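Local atomic coordinates of acyl-CoA dehydrogenase (Mycobacterium thermoresistibile, PDB entry 3PFD), a protein that catalyses the FAD-dependent dehydrogenation of saturated acyl-CoA thioesters to 2,3-dehydroacyl-CoA in fatty acid metabolism. Residues C[137-142]-C[167-172]; C[176-181]-C[198-203]; C[208-213]-C[222-227]. All coordinates share one frame; numbering follows the deposited sequence.

Interaction 1: C[137-142]-C[167-172]; sequences ALSERE and KCWITN. With FDA (dihydroflavine-adenine dinucleotide), chain B.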
loop_
_atom_site.group_PDB
_atom_site.type_symbol
_atom_site.label_atom_id
_atom_site.label_comp_id
_atom_site.label_asym_id
_atom_site.label_seq_id
_atom_site.Cartn_x
_atom_site.Cartn_y
_atom_site.Cartn_z
ATOM N N ALA C 137 -22.419 9.181 25.734
ATOM C CA ALA C 137 -21.605 8.584 26.782
ATOM C C ALA C 137 -21.760 7.055 26.854
ATOM O O ALA C 137 -22.666 6.521 27.525
ATOM C CB ALA C 137 -21.932 9.254 28.123
ATOM N N LEU C 138 -20.866 6.349 26.160
ATOM C CA LEU C 138 -20.935 4.898 26.075
ATOM C C LEU C 138 -19.694 4.238 26.687
ATOM O O LEU C 138 -19.819 3.352 27.545
ATOM C CB LEU C 138 -21.103 4.445 24.610
ATOM C CG LEU C 138 -21.059 2.927 24.338
ATOM C CD1 LEU C 138 -22.405 2.297 24.602
ATOM C CD2 LEU C 138 -20.636 2.645 22.887
ATOM N N SER C 139 -18.512 4.671 26.236
ATOM C CA SER C 139 -17.228 4.046 26.582
ATOM C C SER C 139 -16.843 4.133 28.070
ATOM O O SER C 139 -17.188 5.091 28.763
ATOM C CB SER C 139 -16.093 4.666 25.751
ATOM O OG SER C 139 -16.327 4.604 24.342
ATOM N N GLU C 140 -16.082 3.138 28.531
ATOM C CA GLU C 140 -15.492 3.137 29.878
ATOM C C GLU C 140 -14.062 2.678 29.717
ATOM O O GLU C 140 -13.677 2.226 28.629
ATOM C CB GLU C 140 -16.269 2.232 30.862
ATOM C CG GLU C 140 -17.700 2.655 31.002
ATOM C CD GLU C 140 -18.526 1.769 31.900
ATOM O OE1 GLU C 140 -17.957 0.859 32.534
ATOM O OE2 GLU C 140 -19.755 1.996 31.971
ATOM N N ARG C 141 -13.268 2.799 30.778
ATOM C CA ARG C 141 -11.849 2.441 30.678
ATOM C C ARG C 141 -11.697 0.995 30.230
ATOM O O ARG C 141 -10.837 0.697 29.407
ATOM C CB ARG C 141 -11.082 2.668 31.988
ATOM C CG ARG C 141 -10.798 4.110 32.321
ATOM C CD ARG C 141 -9.913 4.814 31.249
ATOM N NE ARG C 141 -9.910 6.243 31.501
ATOM C CZ ARG C 141 -9.480 7.193 30.677
ATOM N NH1 ARG C 141 -9.000 6.898 29.485
ATOM N NH2 ARG C 141 -9.551 8.463 31.058
ATOM N N GLU C 142 -12.555 0.116 30.748
ATOM C CA GLU C 142 -12.471 -1.293 30.430
ATOM C C GLU C 142 -13.526 -1.755 29.416
ATOM O O GLU C 142 -13.669 -2.932 29.146
ATOM C CB GLU C 142 -12.513 -2.116 31.724
ATOM C CG GLU C 142 -11.452 -1.641 32.793
ATOM C CD GLU C 142 -9.992 -1.746 32.298
ATOM O OE1 GLU C 142 -9.200 -0.818 32.513
ATOM O OE2 GLU C 142 -9.647 -2.783 31.684
ATOM N N LYS C 167 -17.877 7.182 33.022
ATOM C CA LYS C 167 -17.563 7.005 31.613
ATOM C C LYS C 167 -16.259 7.720 31.283
ATOM O O LYS C 167 -15.752 8.520 32.092
ATOM C CB LYS C 167 -18.697 7.546 30.744
ATOM C CG LYS C 167 -20.041 6.841 30.951
ATOM C CD LYS C 167 -19.987 5.392 30.436
ATOM C CE LYS C 167 -21.394 4.808 30.339
ATOM N NZ LYS C 167 -21.359 3.335 30.065
ATOM N N CYS C 168 -15.715 7.441 30.103
ATOM C CA CYS C 168 -14.532 8.160 29.638
ATOM C C CYS C 168 -14.526 8.289 28.140
ATOM O O CYS C 168 -15.306 7.620 27.446
ATOM C CB CYS C 168 -13.239 7.494 30.125
ATOM S SG CYS C 168 -12.946 5.895 29.443
ATOM N N TRP C 169 -13.620 9.135 27.652
ATOM C CA TRP C 169 -13.501 9.481 26.239
ATOM C C TRP C 169 -14.661 10.318 25.701
ATOM O O TRP C 169 -14.906 10.308 24.483
ATOM C CB TRP C 169 -13.347 8.234 25.338
ATOM C CG TRP C 169 -12.252 7.248 25.705
ATOM C CD1 TRP C 169 -12.414 5.914 26.008
ATOM C CD2 TRP C 169 -10.844 7.498 25.746
ATOM N NE1 TRP C 169 -11.186 5.327 26.244
ATOM C CE2 TRP C 169 -10.210 6.279 26.106
ATOM C CE3 TRP C 169 -10.051 8.638 25.540
ATOM C CZ2 TRP C 169 -8.817 6.168 26.246
ATOM C CZ3 TRP C 169 -8.659 8.522 25.664
ATOM C CH2 TRP C 169 -8.064 7.298 26.024
ATOM N N ILE C 170 -15.340 11.070 26.565
ATOM C CA ILE C 170 -16.593 11.721 26.162
ATOM C C ILE C 170 -16.327 13.063 25.490
ATOM O O ILE C 170 -15.944 14.048 26.129
ATOM C CB ILE C 170 -17.614 11.851 27.343
ATOM C CG1 ILE C 170 -17.891 10.487 28.002
ATOM C CG2 ILE C 170 -18.918 12.567 26.885
ATOM C CD1 ILE C 170 -18.140 9.283 27.003
ATOM N N THR C 171 -16.536 13.086 24.179
ATOM C CA THR C 171 -16.315 14.274 23.357
ATOM C C THR C 171 -17.317 15.346 23.783
ATOM O O THR C 171 -18.500 15.049 23.958
ATOM C CB THR C 171 -16.539 13.924 21.885
ATOM O OG1 THR C 171 -15.534 13.010 21.474
ATOM C CG2 THR C 171 -16.483 15.141 20.993
ATOM N N ASN C 172 -16.826 16.581 23.921
ATOM C CA ASN C 172 -17.622 17.760 24.344
ATOM C C ASN C 172 -18.130 17.698 25.788
ATOM O O ASN C 172 -18.940 18.534 26.207
ATOM C CB ASN C 172 -18.716 18.154 23.322
ATOM C CG ASN C 172 -18.124 18.551 21.923
ATOM O OD1 ASN C 172 -16.977 19.032 21.813
ATOM N ND2 ASN C 172 -18.909 18.319 20.855
HETATM P PA FDA B . -9.530 -1.109 22.564
HETATM O O1A FDA B . -10.919 -1.651 22.363
HETATM O O2A FDA B . -8.712 -1.513 23.766
HETATM O O5B FDA B . -8.695 -1.458 21.230
HETATM C C5B FDA B . -7.271 -1.603 21.215
HETATM C C4B FDA B . -6.845 -2.198 19.865
HETATM O O4B FDA B . -7.332 -3.539 19.735
HETATM C C3B FDA B . -7.434 -1.422 18.686
HETATM O O3B FDA B . -6.485 -1.474 17.612
HETATM C C2B FDA B . -8.660 -2.236 18.306
HETATM O O2B FDA B . -9.030 -2.078 16.933
HETATM C C1B FDA B . -8.174 -3.639 18.591
HETATM N N9A FDA B . -9.281 -4.597 18.787
HETATM C C8A FDA B . -10.132 -4.637 19.828
HETATM N N7A FDA B . -11.000 -5.666 19.655
HETATM C C5A FDA B . -10.691 -6.277 18.485
HETATM C C6A FDA B . -11.237 -7.372 17.795
HETATM N N6A FDA B . -12.317 -8.044 18.303
HETATM N N1A FDA B . -10.677 -7.750 16.614
HETATM C C2A FDA B . -9.620 -7.064 16.124
HETATM N N3A FDA B . -9.064 -6.009 16.763
HETATM C C4A FDA B . -9.593 -5.592 17.942
HETATM N N1 FDA B . -16.655 7.059 23.305
HETATM C C2 FDA B . -17.832 7.557 23.793
HETATM O O2 FDA B . -18.607 6.847 24.488
HETATM N N3 FDA B . -18.177 8.838 23.539
HETATM C C4 FDA B . -17.375 9.638 22.800
HETATM O O4 FDA B . -17.748 10.809 22.617
HETATM C C4X FDA B . -16.167 9.149 22.263
HETATM N N5 FDA B . -15.298 9.959 21.624
HETATM C C5X FDA B . -13.984 9.675 21.604
HETATM C C6 FDA B . -13.026 10.683 21.427
HETATM C C7 FDA B . -11.656 10.372 21.490
HETATM C C7M FDA B . -10.619 11.457 21.290
HETATM C C8 FDA B . -11.242 9.062 21.689
HETATM C C8M FDA B . -9.771 8.691 21.747
HETATM C C9 FDA B . -12.188 8.068 21.853
HETATM C C9A FDA B . -13.553 8.369 21.826
HETATM N N10 FDA B . -14.495 7.402 22.238
HETATM C C10 FDA B . -15.817 7.832 22.536
HETATM C "C1'" FDA B . -14.056 6.050 22.589
HETATM C "C2'" FDA B . -13.764 5.201 21.344
HETATM O "O2'" FDA B . -14.958 4.798 20.636
HETATM C "C3'" FDA B . -12.909 4.029 21.777
HETATM O "O3'" FDA B . -11.558 4.515 21.981
HETATM C "C4'" FDA B . -12.910 2.889 20.741
HETATM O "O4'" FDA B . -14.182 2.237 20.722
HETATM C "C5'" FDA B . -11.838 1.847 21.031
HETATM O "O5'" FDA B . -11.885 1.483 22.417
HETATM P P FDA B . -10.521 1.509 23.271
HETATM O O1P FDA B . -9.929 2.890 23.148
HETATM O O2P FDA B . -10.800 0.932 24.639
HETATM O O3P FDA B . -9.546 0.524 22.447
HETATM O O HOH W 1 -11.523 2.582 26.755
#
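The loop 137-142 and the end of strand 160-171 meet through one backbone bond, Cys168 N to Ser139 O (3.1 Å), their CA atoms coming nearest at Glu140 and Lys167. Both belong to the beta-rich middle domain of the acyl-CoA dehydrogenase fold and grip the edge of the reduced flavin. Leu138 N and Ser139 N donate to flavin O2, and Ser139 OG accepts from N1 at 2.7 Å; across the pocket Thr171 N donates to O4 and Thr171 OG1 takes the N5 hydrogen. Lys167, bent at chi2 (-68°), passes the carbonyls of Ala137, Leu138 and Ser139 until NZ reaches Leu138 O and, at 2.8 Å, Glu140 OE2 in a salt bridge. Thr152 OG1 also bonds to Glu140 OE2, and Arg151 N to OE1, while NZ donates to Met182 O. Cys168 SG sits over one face of the Arg141 guanidinium, whose NH2 pairs with Glu212. Trp169 lies between Arg141 and the cofactor: the guanidinium stands steeply over one indole face in a cation-pi contact, with NH1 3.3 Å from CZ2, and FDA O3' lies over the opposite face. Trp169 NE1 donates to a water that bridges Glu140 O and phosphate oxygen O2P.

Interaction 2: C[176-181]-C[198-203]; sequences STWYTV and MVHKDD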
loop_
_atom_site.group_PDB
_atom_site.type_symbol
_atom_site.label_atom_id
_atom_site.label_comp_id
_atom_site.label_asym_id
_atom_site.label_seq_id
_atom_site.Cartn_x
_atom_site.Cartn_y
_atom_site.Cartn_z
ATOM N N SER C 176 -21.461 20.137 26.961
ATOM C CA SER C 176 -22.793 19.631 26.664
ATOM C C SER C 176 -23.792 19.854 27.803
ATOM O O SER C 176 -23.420 19.873 28.984
ATOM C CB SER C 176 -22.746 18.150 26.257
ATOM O OG SER C 176 -22.237 18.011 24.934
ATOM N N THR C 177 -25.057 20.009 27.407
ATOM C CA THR C 177 -26.197 20.128 28.302
ATOM C C THR C 177 -26.865 18.758 28.498
ATOM O O THR C 177 -27.226 18.397 29.629
ATOM C CB THR C 177 -27.210 21.157 27.741
ATOM O OG1 THR C 177 -26.603 22.460 27.695
ATOM C CG2 THR C 177 -28.473 21.236 28.599
ATOM N N TRP C 178 -26.987 17.994 27.402
ATOM C CA TRP C 178 -27.669 16.702 27.394
ATOM C C TRP C 178 -26.711 15.588 27.015
ATOM O O TRP C 178 -25.871 15.751 26.129
ATOM C CB TRP C 178 -28.812 16.713 26.394
ATOM C CG TRP C 178 -30.064 17.425 26.869
ATOM C CD1 TRP C 178 -30.558 18.616 26.412
ATOM C CD2 TRP C 178 -30.987 16.957 27.852
ATOM N NE1 TRP C 178 -31.742 18.914 27.057
ATOM C CE2 TRP C 178 -32.021 17.915 27.949
ATOM C CE3 TRP C 178 -31.034 15.822 28.671
ATOM C CZ2 TRP C 178 -33.093 17.780 28.851
ATOM C CZ3 TRP C 178 -32.098 15.686 29.564
ATOM C CH2 TRP C 178 -33.117 16.657 29.637
ATOM N N TYR C 179 -26.856 14.454 27.685
ATOM C CA TYR C 179 -25.938 13.332 27.526
ATOM C C TYR C 179 -26.770 12.078 27.378
ATOM O O TYR C 179 -27.603 11.791 28.230
ATOM C CB TYR C 179 -25.035 13.170 28.755
ATOM C CG TYR C 179 -23.980 14.256 28.979
ATOM C CD1 TYR C 179 -24.332 15.516 29.470
ATOM C CD2 TYR C 179 -22.624 14.003 28.740
ATOM C CE1 TYR C 179 -23.376 16.516 29.687
ATOM C CE2 TYR C 179 -21.646 15.010 28.962
ATOM C CZ TYR C 179 -22.032 16.252 29.445
ATOM O OH TYR C 179 -21.091 17.240 29.678
ATOM N N THR C 180 -26.522 11.328 26.306
ATOM C CA THR C 180 -27.096 9.993 26.148
ATOM C C THR C 180 -26.148 9.008 26.828
ATOM O O THR C 180 -25.040 8.755 26.336
ATOM C CB THR C 180 -27.283 9.665 24.653
ATOM O OG1 THR C 180 -28.143 10.645 24.064
ATOM C CG2 THR C 180 -27.858 8.268 24.421
ATOM N N VAL C 181 -26.572 8.477 27.970
ATOM C CA VAL C 181 -25.728 7.572 28.757
ATOM C C VAL C 181 -26.262 6.138 28.712
ATOM O O VAL C 181 -27.470 5.902 28.910
ATOM C CB VAL C 181 -25.629 8.040 30.239
ATOM C CG1 VAL C 181 -24.651 7.166 31.013
ATOM C CG2 VAL C 181 -25.225 9.514 30.339
ATOM N N MET C 198 -31.372 9.759 28.987
ATOM C CA MET C 198 -30.984 11.157 28.780
ATOM C C MET C 198 -30.687 11.784 30.126
ATOM O O MET C 198 -31.560 11.842 31.007
ATOM C CB MET C 198 -32.079 11.957 28.071
ATOM C CG MET C 198 -32.376 11.521 26.647
ATOM S SD MET C 198 -30.951 11.367 25.545
ATOM C CE MET C 198 -30.212 13.016 25.597
ATOM N N VAL C 199 -29.442 12.231 30.281
ATOM C CA VAL C 199 -28.978 12.867 31.495
ATOM C C VAL C 199 -28.667 14.337 31.191
ATOM O O VAL C 199 -28.084 14.659 30.145
ATOM C CB VAL C 199 -27.719 12.143 32.081
ATOM C CG1 VAL C 199 -27.163 12.903 33.298
ATOM C CG2 VAL C 199 -28.027 10.660 32.462
ATOM N N HIS C 200 -29.051 15.206 32.125
ATOM C CA HIS C 200 -28.879 16.645 32.005
ATOM C C HIS C 200 -27.728 17.119 32.896
ATOM O O HIS C 200 -27.503 16.561 33.968
ATOM C CB HIS C 200 -30.190 17.352 32.373
ATOM C CG HIS C 200 -30.206 18.822 32.078
ATOM N ND1 HIS C 200 -29.656 19.759 32.925
ATOM C CD2 HIS C 200 -30.723 19.517 31.038
ATOM C CE1 HIS C 200 -29.826 20.966 32.415
ATOM N NE2 HIS C 200 -30.477 20.849 31.271
ATOM N N LYS C 201 -26.991 18.126 32.420
ATOM C CA LYS C 201 -25.830 18.713 33.134
ATOM C C LYS C 201 -26.096 19.092 34.607
ATOM O O LYS C 201 -25.171 19.080 35.428
ATOM C CB LYS C 201 -25.295 19.940 32.376
ATOM C CG LYS C 201 -26.355 20.999 32.104
ATOM C CD LYS C 201 -25.792 22.250 31.440
ATOM C CE LYS C 201 -25.731 23.401 32.411
ATOM N NZ LYS C 201 -25.746 24.727 31.703
ATOM N N ASP C 202 -27.349 19.418 34.926
ATOM C CA ASP C 202 -27.751 19.860 36.267
ATOM C C ASP C 202 -28.363 18.750 37.126
ATOM O O ASP C 202 -28.726 18.993 38.266
ATOM C CB ASP C 202 -28.725 21.044 36.179
ATOM C CG ASP C 202 -28.117 22.267 35.499
ATOM O OD1 ASP C 202 -26.893 22.466 35.576
ATOM O OD2 ASP C 202 -28.868 23.044 34.889
ATOM N N ASP C 203 -28.476 17.532 36.584
ATOM C CA ASP C 203 -28.893 16.390 37.405
ATOM C C ASP C 203 -27.875 16.182 38.523
ATOM O O ASP C 203 -26.682 16.049 38.257
ATOM C CB ASP C 203 -29.003 15.106 36.590
ATOM C CG ASP C 203 -30.164 15.114 35.628
ATOM O OD1 ASP C 203 -31.201 15.739 35.927
ATOM O OD2 ASP C 203 -30.029 14.483 34.564
#
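The Trp178 indole forms the apolar centre, with Met198 CB packed on its CZ3 at 4.0 Å. The bent methionine chain brings SD to Thr180 OG1, a hydroxyl that is hydrogen-bonded to Gly107 O. Helix 117-129 covers this face through Val123 and Leu119. His200 is the aromatic partner of Trp178 in a T-shaped pair, the imidazole edge directed at the indole face and the planes at 86°. His200 CD2 does the touching, 3.7 Å from Trp178 CZ2, and His200 CB adds a CH-pi contact over the six-membered ring. With its CG anti to the backbone N (chi1 -171°), the histidine leans over the indole while its NE2 lies beside Thr177 CG2. On the face that carries Tyr179 and Val199, Val181 CG2 meets Val199 CG2 at 3.7 Å. The two strands make an antiparallel beta hairpin of the middle domain: Tyr179 and Val199 are a hydrogen-bonded pair, linked N to O both ways at 2.8 Å, flanked by the non-hydrogen-bonded pairs Trp178-His200 and Thr180-Met198. Beyond Trp178-His200, Lys201 N donates to Thr177 O, and the lysine methylenes cross Thr177, Lys201 CD 3.8 Å from Thr177 OG1. A type I turn from His200 to Asp203 finishes the strand. Here Asp202 N donates to His200 ND1, which would help to set the imidazole's rotation, and Asp203 OD2 takes the His200 N-H at 2.7 Å while also in a salt bridge with Arg236.

Interaction 3: C[208-213]-C[222-227]; sequences VGPKER and TTELYF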
loop_
_atom_site.group_PDB
_atom_site.type_symbol
_atom_site.label_atom_id
_atom_site.label_comp_id
_atom_site.label_asym_id
_atom_site.label_seq_id
_atom_site.Cartn_x
_atom_site.Cartn_y
_atom_site.Cartn_z
ATOM N N VAL C 208 -18.369 16.173 35.743
ATOM C CA VAL C 208 -17.434 16.081 34.632
ATOM C C VAL C 208 -16.010 15.990 35.191
ATOM O O VAL C 208 -15.619 16.794 36.029
ATOM C CB VAL C 208 -17.586 17.304 33.674
ATOM C CG1 VAL C 208 -16.514 17.298 32.578
ATOM C CG2 VAL C 208 -19.000 17.348 33.065
ATOM N N GLY C 209 -15.246 15.003 34.725
ATOM C CA GLY C 209 -13.835 14.859 35.121
ATOM C C GLY C 209 -12.888 15.600 34.192
ATOM O O GLY C 209 -13.346 16.322 33.303
ATOM N N PRO C 210 -11.566 15.407 34.384
ATOM C CA PRO C 210 -10.485 16.039 33.610
ATOM C C PRO C 210 -10.461 15.639 32.120
ATOM O O PRO C 210 -10.968 14.585 31.735
ATOM C CB PRO C 210 -9.194 15.552 34.292
ATOM C CG PRO C 210 -9.615 14.592 35.355
ATOM C CD PRO C 210 -11.076 14.373 35.312
ATOM N N LYS C 211 -9.878 16.510 31.314
ATOM C CA LYS C 211 -9.791 16.345 29.868
ATOM C C LYS C 211 -8.541 15.561 29.494
ATOM O O LYS C 211 -7.519 15.706 30.150
ATOM C CB LYS C 211 -9.720 17.722 29.230
ATOM C CG LYS C 211 -11.014 18.541 29.300
ATOM C CD LYS C 211 -10.806 19.972 28.791
ATOM C CE LYS C 211 -10.054 20.827 29.793
ATOM N NZ LYS C 211 -9.766 22.195 29.264
ATOM N N GLU C 212 -8.601 14.751 28.428
ATOM C CA GLU C 212 -7.419 14.002 27.967
ATOM C C GLU C 212 -6.436 14.940 27.257
ATOM O O GLU C 212 -6.864 15.901 26.608
ATOM C CB GLU C 212 -7.824 12.875 26.997
ATOM C CG GLU C 212 -8.836 11.854 27.523
ATOM C CD GLU C 212 -8.216 10.788 28.419
ATOM O OE1 GLU C 212 -6.994 10.807 28.629
ATOM O OE2 GLU C 212 -8.962 9.911 28.898
ATOM N N ARG C 213 -5.135 14.664 27.410
ATOM C CA ARG C 213 -4.051 15.290 26.621
ATOM C C ARG C 213 -3.871 14.466 25.339
ATOM O O ARG C 213 -3.564 13.284 25.420
ATOM C CB ARG C 213 -2.734 15.290 27.397
ATOM C CG ARG C 213 -2.670 16.271 28.570
ATOM C CD ARG C 213 -1.373 16.124 29.373
ATOM N NE ARG C 213 -1.152 14.722 29.769
ATOM C CZ ARG C 213 -0.021 14.022 29.588
ATOM N NH1 ARG C 213 1.052 14.572 29.011
ATOM N NH2 ARG C 213 0.035 12.754 29.991
ATOM N N THR C 222 -12.329 16.121 25.867
ATOM C CA THR C 222 -12.495 14.669 25.922
ATOM C C THR C 222 -12.344 14.283 27.395
ATOM O O THR C 222 -11.219 14.247 27.932
ATOM C CB THR C 222 -11.440 13.953 25.044
ATOM O OG1 THR C 222 -11.380 14.572 23.747
ATOM C CG2 THR C 222 -11.757 12.454 24.891
ATOM N N THR C 223 -13.481 14.022 28.044
ATOM C CA THR C 223 -13.539 13.946 29.507
ATOM C C THR C 223 -14.067 12.640 30.078
ATOM O O THR C 223 -14.806 11.907 29.424
ATOM C CB THR C 223 -14.408 15.097 30.121
ATOM O OG1 THR C 223 -15.801 14.859 29.871
ATOM C CG2 THR C 223 -14.012 16.444 29.539
ATOM N N GLU C 224 -13.667 12.363 31.313
ATOM C CA GLU C 224 -14.362 11.398 32.133
ATOM C C GLU C 224 -15.691 11.998 32.635
ATOM O O GLU C 224 -15.870 13.216 32.639
ATOM C CB GLU C 224 -13.475 10.944 33.301
ATOM C CG GLU C 224 -12.236 10.131 32.902
ATOM C CD GLU C 224 -11.246 9.903 34.067
ATOM O OE1 GLU C 224 -11.514 10.313 35.231
ATOM O OE2 GLU C 224 -10.187 9.297 33.815
ATOM N N LEU C 225 -16.628 11.136 33.026
ATOM C CA LEU C 225 -17.893 11.569 33.617
ATOM C C LEU C 225 -18.172 10.721 34.837
ATOM O O LEU C 225 -17.932 9.528 34.800
ATOM C CB LEU C 225 -19.055 11.397 32.636
ATOM C CG LEU C 225 -19.085 12.144 31.301
ATOM C CD1 LEU C 225 -20.355 11.712 30.564
ATOM C CD2 LEU C 225 -18.992 13.677 31.445
ATOM N N TYR C 226 -18.679 11.326 35.913
ATOM C CA TYR C 226 -18.995 10.549 37.118
ATOM C C TYR C 226 -20.479 10.609 37.468
ATOM O O TYR C 226 -21.103 11.658 37.406
ATOM C CB TYR C 226 -18.110 10.940 38.323
ATOM C CG TYR C 226 -16.650 11.184 37.954
ATOM C CD1 TYR C 226 -15.815 10.134 37.544
ATOM C CD2 TYR C 226 -16.121 12.474 37.989
ATOM C CE1 TYR C 226 -14.493 10.366 37.178
ATOM C CE2 TYR C 226 -14.799 12.721 37.637
ATOM C CZ TYR C 226 -13.993 11.665 37.228
ATOM O OH TYR C 226 -12.689 11.938 36.871
ATOM N N PHE C 227 -21.026 9.456 37.825
ATOM C CA PHE C 227 -22.395 9.354 38.307
ATOM C C PHE C 227 -22.337 8.796 39.743
ATOM O O PHE C 227 -21.875 7.674 39.981
ATOM C CB PHE C 227 -23.247 8.485 37.351
ATOM C CG PHE C 227 -23.191 8.936 35.896
ATOM C CD1 PHE C 227 -24.171 9.760 35.368
ATOM C CD2 PHE C 227 -22.138 8.545 35.067
ATOM C CE1 PHE C 227 -24.114 10.180 34.028
ATOM C CE2 PHE C 227 -22.070 8.969 33.727
ATOM C CZ PHE C 227 -23.051 9.786 33.211
HETATM O O HOH W 2 -9.458 16.751 25.901
#
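Glu212 N donates to Thr222 O at 2.7 Å, and Gly209 N to Glu224 O at 2.8 Å. These two bonds tie strand 206-211 to strand 222-233 as an antiparallel beta hairpin at the edge of a middle-domain sheet, and a beta bulge interrupts it: the register slips by one residue between the pairs Val208-Leu225 and Lys211-Thr223. Thr222 also lines the flavin pocket and touches the cofactor. Pro210, which has no N-H to give, falls within the bulge, where its carbonyl oxygen receives a CA-H...O contact from Thr223. A water bonded to both Glu212 O and Thr222 N extends the ladder beyond the last direct bond. On the strand itself Tyr226 OH donates to Glu224 OE1 at 2.6 Å, nearly along that oxygen's C-O axis. The other carboxylate oxygen, Glu224 OE2, shares Arg141 NH2 with Glu212 OE2; the two acid oxygens are 5.1 Å apart, and the arginine would be expected to ease their repulsion.

The tyrosine ring reaches across to the opposite strand, its CE2 3.4 Å from Gly209 CA. Tyr226 OH lies 3.6 Å from the same Gly209 CA, where glycine has no side chain. Pro210 CD comes to the ring's edge. On the face shared by Val208, Lys211, Thr223 and Leu225, Thr223 sets OG1 between N and carbonyl carbon (chi1 73°), near Val208 CG1, which leaves CG2 against Lys211 CG. Val208 and Leu225 lie side by side, with CG2 of the valine 4.0 Å from CD2 of the leucine.

All three contacts lie in the middle domain. Interaction 2 builds one sheet, interaction 3 lies in the other, and interaction 1 joins the two: Ala137 ends a strand of the first and 167-171 belongs to the second, next to strand 222-233. Interaction 1 is buried against the flavin and relies on polar and charged groups. Interaction 2 is also buried but rests mainly on aromatic and aliphatic packing; interaction 3, at a sheet edge, is only partly buried. Arg141 couples 1 to 3, and Lys167 O probably accepts from Leu225 N. The sheets pack together where Tyr179 meets Leu225 and Val181 meets Phe227, while Ala137 N probably bonds to Thr180 O. Interactions 1 and 3 also touch the second subunit.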